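Local coordinates for protein EvdO1 (Micromonospora carbonacea, PDB 4XBZ) that probably acts as a metal-dependent oxygenase of the phytanoyl-CoA dioxygenase family, carrying out an oxidative cyclization in orthosomycin biosynthesis, at residues R116-R129 with C288-E302. Residues are numbered along the deposited sequence; the frame is centred on the assembly and turned at random.
Sequences RPIAMLAGHPLLLR and CIQMRANEPQFGDEE
Helix 116-121 crosses helix 288-293 with Met120 facing Arg292, the axes approaching to 8.2 Å at 108°, and at Gly123, in the turn that follows, the backbones close to 4.2 Å between its CA and that of Ile289. Extended from CG to NE, with CG opposite the backbone N (chi1 180°), Arg292 reaches across this turn, and its NH1 donates to Met120 O over 2.8 Å. The donor stands above the carbonyl plane, on the face opposite Gly123 N, so two N-H groups grip this oxygen. Side-on, NE and NH2 of Arg292 each take one Glu301 oxygen through its syn lone pair, while Phe298 CZ and His124 CA lie over opposite guanidinium faces, each offset toward the rim. Glu68 of helix 66-86 adds a salt bridge to NH2, extending the charged cluster. Helices 116-121 and 125-134 flank the sheet of the double-stranded beta-helix: Leu121 and Leu127 pack on Phe259 of strand 256-263. His124 ND1 caps helix 125-134 by accepting from Leu126 N. Beyond it, Arg129 grips Glu302 O end-on, at 3.0 Å from NH1 and 2.9 Å from NH2. At the other end, Met291 CE lies 3.7 Å from Met120 CG and also over one face of the Arg116 guanidinium, toward its rim.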
ATOM      1  N   ARG A 116      25.699 -14.350  -7.123  1.00 35.05           N
ATOM      2  CA  ARG A 116      24.872 -15.181  -6.263  1.00 33.97           C
ATOM      3  C   ARG A 116      24.525 -14.536  -4.905  1.00 36.45           C
ATOM      4  O   ARG A 116      23.395 -14.689  -4.419  1.00 33.44           O
ATOM      5  CB  ARG A 116      25.554 -16.544  -6.055  1.00 38.44           C
ATOM      6  CG  ARG A 116      24.661 -17.595  -5.387  1.00 38.62           C
ATOM      7  CD  ARG A 116      25.338 -18.961  -5.228  1.00 36.37           C
ATOM      8  NE  ARG A 116      24.635 -19.764  -4.230  1.00 43.84           N
ATOM      9  CZ  ARG A 116      23.601 -20.552  -4.499  1.00 46.97           C
ATOM     10  NH1 ARG A 116      23.164 -20.651  -5.744  1.00 49.19           N
ATOM     11  NH2 ARG A 116      23.004 -21.242  -3.529  1.00 44.57           N
ATOM     12  N   PRO A 117      25.479 -13.810  -4.278  1.00 39.24           N
ATOM     13  CA  PRO A 117      25.054 -13.199  -3.013  1.00 30.88           C
ATOM     14  C   PRO A 117      23.955 -12.150  -3.184  1.00 32.02           C
ATOM     15  O   PRO A 117      23.179 -11.911  -2.254  1.00 29.88           O
ATOM     16  CB  PRO A 117      26.339 -12.552  -2.489  1.00 33.91           C
ATOM     17  CG  PRO A 117      27.428 -13.352  -3.104  1.00 39.45           C
ATOM     18  CD  PRO A 117      26.935 -13.680  -4.481  1.00 34.26           C
ATOM     19  N   ILE A 118      23.891 -11.533  -4.358  1.00 30.39           N
ATOM     20  CA  ILE A 118      22.893 -10.500  -4.609  1.00 31.29           C
ATOM     21  C   ILE A 118      21.507 -11.105  -4.968  1.00 33.92           C
ATOM     22  O   ILE A 118      20.465 -10.577  -4.554  1.00 30.35           O
ATOM     23  CB  ILE A 118      23.394  -9.538  -5.705  1.00 29.01           C
ATOM     24  CG1 ILE A 118      24.668  -8.824  -5.211  1.00 27.95           C
ATOM     25  CG2 ILE A 118      22.329  -8.529  -6.072  1.00 24.79           C
ATOM     26  CD1 ILE A 118      25.197  -7.767  -6.171  1.00 25.31           C
ATOM     27  N   ALA A 119      21.499 -12.228  -5.687  1.00 28.71           N
ATOM     28  CA  ALA A 119      20.262 -12.971  -5.925  1.00 31.95           C
ATOM     29  C   ALA A 119      19.607 -13.396  -4.606  1.00 31.11           C
ATOM     30  O   ALA A 119      18.404 -13.236  -4.412  1.00 33.11           O
ATOM     31  CB  ALA A 119      20.529 -14.186  -6.799  1.00 33.98           C
ATOM     32  N   MET A 120      20.409 -13.922  -3.689  1.00 35.17           N
ATOM     33  CA  MET A 120      19.910 -14.295  -2.372  1.00 34.13           C
ATOM     34  C   MET A 120      19.426 -13.067  -1.586  1.00 32.35           C
ATOM     35  O   MET A 120      18.453 -13.141  -0.822  1.00 30.95           O
ATOM     36  CB  MET A 120      20.992 -15.051  -1.589  1.00 37.79           C
ATOM     37  CG  MET A 120      21.402 -16.394  -2.242  1.00 41.35           C
ATOM     38  SD  MET A 120      22.194 -17.601  -1.137  1.00 44.61           S
ATOM     39  CE  MET A 120      23.684 -16.718  -0.655  1.00 34.51           C
ATOM     40  N   LEU A 121      20.109 -11.940  -1.777  1.00 33.79           N
ATOM     41  CA  LEU A 121      19.668 -10.676  -1.191  1.00 30.65           C
ATOM     42  C   LEU A 121      18.273 -10.350  -1.725  1.00 30.26           C
ATOM     43  O   LEU A 121      17.422  -9.831  -1.002  1.00 31.82           O
ATOM     44  CB  LEU A 121      20.656  -9.542  -1.508  1.00 31.11           C
ATOM     45  CG  LEU A 121      20.282  -8.109  -1.073  1.00 32.90           C
ATOM     46  CD1 LEU A 121      20.067  -8.014   0.437  1.00 22.08           C
ATOM     47  CD2 LEU A 121      21.345  -7.103  -1.529  1.00 25.41           C
ATOM     48  N   ALA A 122      18.032 -10.697  -2.987  1.00 27.26           N
ATOM     49  CA  ALA A 122      16.762 -10.407  -3.621  1.00 29.15           C
ATOM     50  C   ALA A 122      15.638 -11.278  -3.065  1.00 27.96           C
ATOM     51  O   ALA A 122      14.475 -11.025  -3.343  1.00 31.04           O
ATOM     52  CB  ALA A 122      16.872 -10.563  -5.146  1.00 23.33           C
ATOM     53  N   GLY A 123      15.981 -12.285  -2.266  1.00 29.97           N
ATOM     54  CA  GLY A 123      14.978 -13.090  -1.580  1.00 25.96           C
ATOM     55  C   GLY A 123      14.916 -12.854  -0.081  1.00 28.27           C
ATOM     56  O   GLY A 123      14.285 -13.614   0.649  1.00 28.29           O
ATOM     57  N   HIS A 124      15.594 -11.801   0.377  1.00 30.76           N
ATOM     58  CA  HIS A 124      15.669 -11.453   1.800  1.00 29.03           C
ATOM     59  C   HIS A 124      14.280 -11.228   2.393  1.00 32.63           C
ATOM     60  O   HIS A 124      13.583 -10.290   2.000  1.00 30.44           O
ATOM     61  CB  HIS A 124      16.538 -10.202   1.983  1.00 30.33           C
ATOM     62  CG  HIS A 124      16.910  -9.903   3.406  1.00 34.20           C
ATOM     63  ND1 HIS A 124      15.978  -9.783   4.417  1.00 34.53           N
ATOM     64  CD2 HIS A 124      18.116  -9.666   3.978  1.00 30.22           C
ATOM     65  CE1 HIS A 124      16.594  -9.496   5.551  1.00 32.93           C
ATOM     66  NE2 HIS A 124      17.891  -9.417   5.312  1.00 36.42           N
ATOM     67  N   PRO A 125      13.894 -12.073   3.368  1.00 31.51           N
ATOM     68  CA  PRO A 125      12.531 -12.159   3.907  1.00 30.48           C
ATOM     69  C   PRO A 125      12.070 -10.902   4.656  1.00 33.12           C
ATOM     70  O   PRO A 125      10.868 -10.638   4.651  1.00 29.32           O
ATOM     71  CB  PRO A 125      12.610 -13.360   4.855  1.00 33.78           C
ATOM     72  CG  PRO A 125      14.051 -13.400   5.283  1.00 28.35           C
ATOM     73  CD  PRO A 125      14.834 -12.948   4.095  1.00 30.46           C
ATOM     74  N   LEU A 126      12.979 -10.138   5.270  1.00 31.10           N
ATOM     75  CA  LEU A 126      12.576  -8.887   5.909  1.00 30.29           C
ATOM     76  C   LEU A 126      12.271  -7.838   4.839  1.00 31.99           C
ATOM     77  O   LEU A 126      11.275  -7.104   4.924  1.00 25.36           O
ATOM     78  CB  LEU A 126      13.650  -8.376   6.878  1.00 32.28           C
ATOM     79  CG  LEU A 126      13.888  -9.196   8.152  1.00 35.36           C
ATOM     80  CD1 LEU A 126      14.787  -8.458   9.150  1.00 26.94           C
ATOM     81  CD2 LEU A 126      12.574  -9.620   8.813  1.00 28.60           C
ATOM     82  N   LEU A 127      13.131  -7.776   3.824  1.00 30.61           N
ATOM     83  CA  LEU A 127      12.898  -6.900   2.679  1.00 30.05           C
ATOM     84  C   LEU A 127      11.533  -7.190   2.021  1.00 29.56           C
ATOM     85  O   LEU A 127      10.697  -6.289   1.861  1.00 29.45           O
ATOM     86  CB  LEU A 127      14.035  -7.050   1.665  1.00 27.94           C
ATOM     87  CG  LEU A 127      13.944  -6.314   0.330  1.00 28.05           C
ATOM     88  CD1 LEU A 127      13.659  -4.838   0.525  1.00 27.95           C
ATOM     89  CD2 LEU A 127      15.228  -6.514  -0.507  1.00 32.21           C
ATOM     90  N   LEU A 128      11.302  -8.451   1.673  1.00 29.41           N
ATOM     91  CA  LEU A 128      10.074  -8.853   0.975  1.00 31.62           C
ATOM     92  C   LEU A 128       8.784  -8.735   1.824  1.00 29.41           C
ATOM     93  O   LEU A 128       7.725  -8.394   1.299  1.00 26.78           O
ATOM     94  CB  LEU A 128      10.224 -10.278   0.468  1.00 29.29           C
ATOM     95  CG  LEU A 128      11.329 -10.480  -0.560  1.00 28.27           C
ATOM     96  CD1 LEU A 128      11.510 -11.968  -0.827  1.00 29.53           C
ATOM     97  CD2 LEU A 128      10.992  -9.739  -1.852  1.00 32.20           C
ATOM     98  N   ARG A 129       8.877  -8.986   3.129  1.00 28.12           N
ATOM     99  CA  ARG A 129       7.708  -8.812   3.985  1.00 32.46           C
ATOM    100  C   ARG A 129       7.338  -7.342   4.128  1.00 30.31           C
ATOM    101  O   ARG A 129       6.151  -7.017   4.283  1.00 28.79           O
ATOM    102  CB  ARG A 129       7.923  -9.444   5.368  1.00 28.48           C
ATOM    103  CG  ARG A 129       7.635 -10.945   5.360  1.00 33.73           C
ATOM    104  CD  ARG A 129       7.349 -11.508   6.750  1.00 33.73           C
ATOM    105  NE  ARG A 129       8.561 -11.878   7.476  1.00 38.61           N
ATOM    106  CZ  ARG A 129       9.296 -12.957   7.213  1.00 40.84           C
ATOM    107  NH1 ARG A 129       8.962 -13.777   6.220  1.00 35.81           N
ATOM    108  NH2 ARG A 129      10.379 -13.213   7.939  1.00 40.27           N
ATOM    109  N   CYS A 288      14.963 -16.929  -6.163  1.00 33.14           N
ATOM    110  CA  CYS A 288      15.854 -16.274  -5.207  1.00 35.90           C
ATOM    111  C   CYS A 288      15.497 -16.649  -3.775  1.00 34.83           C
ATOM    112  O   CYS A 288      16.382 -16.825  -2.928  1.00 32.83           O
ATOM    113  CB  CYS A 288      15.826 -14.750  -5.369  1.00 30.28           C
ATOM    114  SG  CYS A 288      16.454 -14.129  -6.951  1.00 30.44           S
ATOM    115  N   ILE A 289      14.202 -16.776  -3.507  1.00 33.52           N
ATOM    116  CA  ILE A 289      13.762 -17.111  -2.166  1.00 32.46           C
ATOM    117  C   ILE A 289      14.274 -18.497  -1.820  1.00 35.40           C
ATOM    118  O   ILE A 289      14.752 -18.729  -0.709  1.00 36.93           O
ATOM    119  CB  ILE A 289      12.223 -17.049  -2.016  1.00 33.19           C
ATOM    120  CG1 ILE A 289      11.743 -15.597  -2.063  1.00 30.90           C
ATOM    121  CG2 ILE A 289      11.793 -17.661  -0.691  1.00 29.95           C
ATOM    122  CD1 ILE A 289      10.247 -15.433  -2.087  1.00 25.43           C
ATOM    123  N   GLN A 290      14.210 -19.405  -2.786  1.00 35.61           N
ATOM    124  CA  GLN A 290      14.596 -20.792  -2.552  1.00 39.34           C
ATOM    125  C   GLN A 290      16.099 -20.965  -2.289  1.00 41.04           C
ATOM    126  O   GLN A 290      16.484 -21.636  -1.333  1.00 40.51           O
ATOM    127  CB  GLN A 290      14.174 -21.671  -3.730  1.00 44.86           C
ATOM    128  CG  GLN A 290      13.930 -23.122  -3.343  1.00 48.06           C
ATOM    129  CD  GLN A 290      13.333 -23.932  -4.479  1.00 62.68           C
ATOM    130  OE1 GLN A 290      13.982 -24.163  -5.503  1.00 63.95           O
ATOM    131  NE2 GLN A 290      12.078 -24.349  -4.313  1.00 67.21           N
ATOM    132  N   MET A 291      16.956 -20.374  -3.117  1.00 41.41           N
ATOM    133  CA  MET A 291      18.379 -20.534  -2.857  1.00 45.46           C
ATOM    134  C   MET A 291      18.798 -19.819  -1.563  1.00 46.04           C
ATOM    135  O   MET A 291      19.785 -20.206  -0.940  1.00 45.97           O
ATOM    136  CB  MET A 291      19.229 -20.062  -4.038  1.00 46.38           C
ATOM    137  CG  MET A 291      18.748 -18.826  -4.763  1.00 52.31           C
ATOM    138  SD  MET A 291      19.719 -18.554  -6.271  1.00 68.12           S
ATOM    139  CE  MET A 291      21.261 -18.015  -5.558  1.00 37.20           C
ATOM    140  N   ARG A 292      18.047 -18.807  -1.133  1.00 39.46           N
ATOM    141  CA  ARG A 292      18.383 -18.177   0.136  1.00 38.02           C
ATOM    142  C   ARG A 292      18.017 -19.133   1.279  1.00 43.13           C
ATOM    143  O   ARG A 292      18.674 -19.158   2.327  1.00 45.75           O
ATOM    144  CB  ARG A 292      17.688 -16.821   0.297  1.00 35.45           C
ATOM    145  CG  ARG A 292      18.018 -16.153   1.619  1.00 35.16           C
ATOM    146  CD  ARG A 292      17.353 -14.811   1.831  1.00 32.87           C
ATOM    147  NE  ARG A 292      17.883 -14.182   3.036  1.00 33.43           N
ATOM    148  CZ  ARG A 292      18.804 -13.220   3.031  1.00 35.55           C
ATOM    149  NH1 ARG A 292      19.266 -12.740   1.879  1.00 33.38           N
ATOM    150  NH2 ARG A 292      19.245 -12.718   4.175  1.00 32.95           N
ATOM    151  N   ALA A 293      16.989 -19.947   1.046  1.00 41.28           N
ATOM    152  CA  ALA A 293      16.529 -20.938   2.012  1.00 42.10           C
ATOM    153  C   ALA A 293      17.516 -22.097   2.178  1.00 44.93           C
ATOM    154  O   ALA A 293      17.850 -22.486   3.303  1.00 53.45           O
ATOM    155  CB  ALA A 293      15.158 -21.468   1.599  1.00 42.81           C
ATOM    156  N   ASN A 294      17.986 -22.631   1.054  1.00 46.56           N
ATOM    157  CA  ASN A 294      18.975 -23.712   1.033  1.00 48.73           C
ATOM    158  C   ASN A 294      20.412 -23.241   1.270  1.00 52.97           C
ATOM    159  O   ASN A 294      21.369 -23.974   1.014  1.00 56.02           O
ATOM    160  CB  ASN A 294      18.904 -24.452  -0.304  1.00 52.99           C
ATOM    161  CG  ASN A 294      17.512 -24.966  -0.614  1.00 53.33           C
ATOM    162  OD1 ASN A 294      16.749 -25.315   0.289  1.00 60.73           O
ATOM    163  ND2 ASN A 294      17.170 -25.009  -1.897  1.00 55.20           N
ATOM    164  N   GLU A 295      20.561 -22.008   1.744  1.00 51.01           N
ATOM    165  CA  GLU A 295      21.866 -21.484   2.117  1.00 50.14           C
ATOM    166  C   GLU A 295      22.059 -21.601   3.622  1.00 51.88           C
ATOM    167  O   GLU A 295      21.323 -20.978   4.394  1.00 52.72           O
ATOM    168  CB  GLU A 295      22.012 -20.027   1.687  1.00 48.99           C
ATOM    169  CG  GLU A 295      23.361 -19.419   2.024  1.00 49.72           C
ATOM    170  CD  GLU A 295      24.487 -19.963   1.153  1.00 52.91           C
ATOM    171  OE1 GLU A 295      24.197 -20.602   0.113  1.00 51.49           O
ATOM    172  OE2 GLU A 295      25.662 -19.736   1.509  1.00 55.05           O
ATOM    173  N   PRO A 296      23.049 -22.404   4.041  1.00 52.09           N
ATOM    174  CA  PRO A 296      23.343 -22.702   5.450  1.00 48.01           C
ATOM    175  C   PRO A 296      23.362 -21.457   6.322  1.00 49.71           C
ATOM    176  O   PRO A 296      22.850 -21.482   7.446  1.00 50.04           O
ATOM    177  CB  PRO A 296      24.736 -23.351   5.395  1.00 54.42           C
ATOM    178  CG  PRO A 296      25.237 -23.124   3.970  1.00 53.87           C
ATOM    179  CD  PRO A 296      24.010 -23.051   3.132  1.00 50.26           C
ATOM    180  N   GLN A 297      23.930 -20.377   5.792  1.00 45.25           N
ATOM    181  CA  GLN A 297      24.006 -19.102   6.496  1.00 44.61           C
ATOM    182  C   GLN A 297      22.632 -18.521   6.894  1.00 48.01           C
ATOM    183  O   GLN A 297      22.545 -17.705   7.812  1.00 48.66           O
ATOM    184  CB  GLN A 297      24.758 -18.088   5.627  1.00 47.44           C
ATOM    185  CG  GLN A 297      25.092 -16.782   6.338  1.00 45.36           C
ATOM    186  CD  GLN A 297      25.591 -15.688   5.401  1.00 46.37           C
ATOM    187  OE1 GLN A 297      25.521 -14.502   5.732  1.00 39.12           O
ATOM    188  NE2 GLN A 297      26.101 -16.079   4.233  1.00 44.56           N
ATOM    189  N   PHE A 298      21.562 -18.925   6.205  1.00 46.32           N
ATOM    190  CA  PHE A 298      20.246 -18.324   6.442  1.00 48.53           C
ATOM    191  C   PHE A 298      19.180 -19.296   6.952  1.00 50.09           C
ATOM    192  O   PHE A 298      17.992 -18.986   6.890  1.00 46.05           O
ATOM    193  CB  PHE A 298      19.715 -17.669   5.165  1.00 46.31           C
ATOM    194  CG  PHE A 298      20.623 -16.634   4.579  1.00 40.24           C
ATOM    195  CD1 PHE A 298      21.038 -15.545   5.332  1.00 40.50           C
ATOM    196  CD2 PHE A 298      21.032 -16.732   3.260  1.00 33.26           C
ATOM    197  CE1 PHE A 298      21.866 -14.584   4.779  1.00 36.76           C
ATOM    198  CE2 PHE A 298      21.851 -15.782   2.702  1.00 33.73           C
ATOM    199  CZ  PHE A 298      22.269 -14.709   3.455  1.00 35.04           C
ATOM    200  N   GLY A 299      19.596 -20.459   7.450  1.00 56.01           N
ATOM    201  CA  GLY A 299      18.669 -21.457   7.975  1.00 53.05           C
ATOM    202  C   GLY A 299      17.726 -20.999   9.083  1.00 49.88           C
ATOM    203  O   GLY A 299      16.575 -21.428   9.134  1.00 55.09           O
ATOM    204  N   ASP A 300      18.201 -20.128   9.968  1.00 49.94           N
ATOM    205  CA  ASP A 300      17.375 -19.627  11.071  1.00 53.84           C
ATOM    206  C   ASP A 300      16.289 -18.659  10.596  1.00 52.42           C
ATOM    207  O   ASP A 300      15.424 -18.252  11.376  1.00 50.79           O
ATOM    208  CB  ASP A 300      18.248 -18.937  12.128  1.00 54.86           C
ATOM    209  CG  ASP A 300      18.683 -19.881  13.243  1.00 65.38           C
ATOM    210  OD1 ASP A 300      17.804 -20.524  13.863  1.00 71.35           O
ATOM    211  OD2 ASP A 300      19.903 -19.975  13.503  1.00 59.48           O
ATOM    212  N   GLU A 301      16.345 -18.286   9.320  1.00 49.47           N
ATOM    213  CA  GLU A 301      15.402 -17.326   8.756  1.00 48.14           C
ATOM    214  C   GLU A 301      14.037 -17.937   8.493  1.00 47.94           C
ATOM    215  O   GLU A 301      13.942 -19.069   8.017  1.00 47.38           O
ATOM    216  CB  GLU A 301      15.943 -16.746   7.448  1.00 44.23           C
ATOM    217  CG  GLU A 301      16.646 -15.431   7.598  1.00 39.42           C
ATOM    218  CD  GLU A 301      17.183 -14.908   6.292  1.00 37.20           C
ATOM    219  OE1 GLU A 301      17.922 -13.901   6.330  1.00 39.33           O
ATOM    220  OE2 GLU A 301      16.865 -15.495   5.232  1.00 37.22           O
ATOM    221  N   GLU A 302      12.989 -17.177   8.804  1.00 41.86           N
ATOM    222  CA  GLU A 302      11.642 -17.507   8.360  1.00 46.35           C
ATOM    223  C   GLU A 302      11.417 -16.944   6.950  1.00 44.83           C
ATOM    224  O   GLU A 302      11.127 -15.758   6.781  1.00 42.26           O
ATOM    225  CB  GLU A 302      10.601 -16.960   9.339  1.00 43.28           C
ATOM    226  CG  GLU A 302       9.176 -17.398   9.038  1.00 53.98           C
ATOM    227  CD  GLU A 302       9.081 -18.872   8.667  1.00 58.40           C
ATOM    228  OE1 GLU A 302       9.363 -19.732   9.536  1.00 62.16           O
ATOM    229  OE2 GLU A 302       8.720 -19.168   7.506  1.00 55.62           O
TER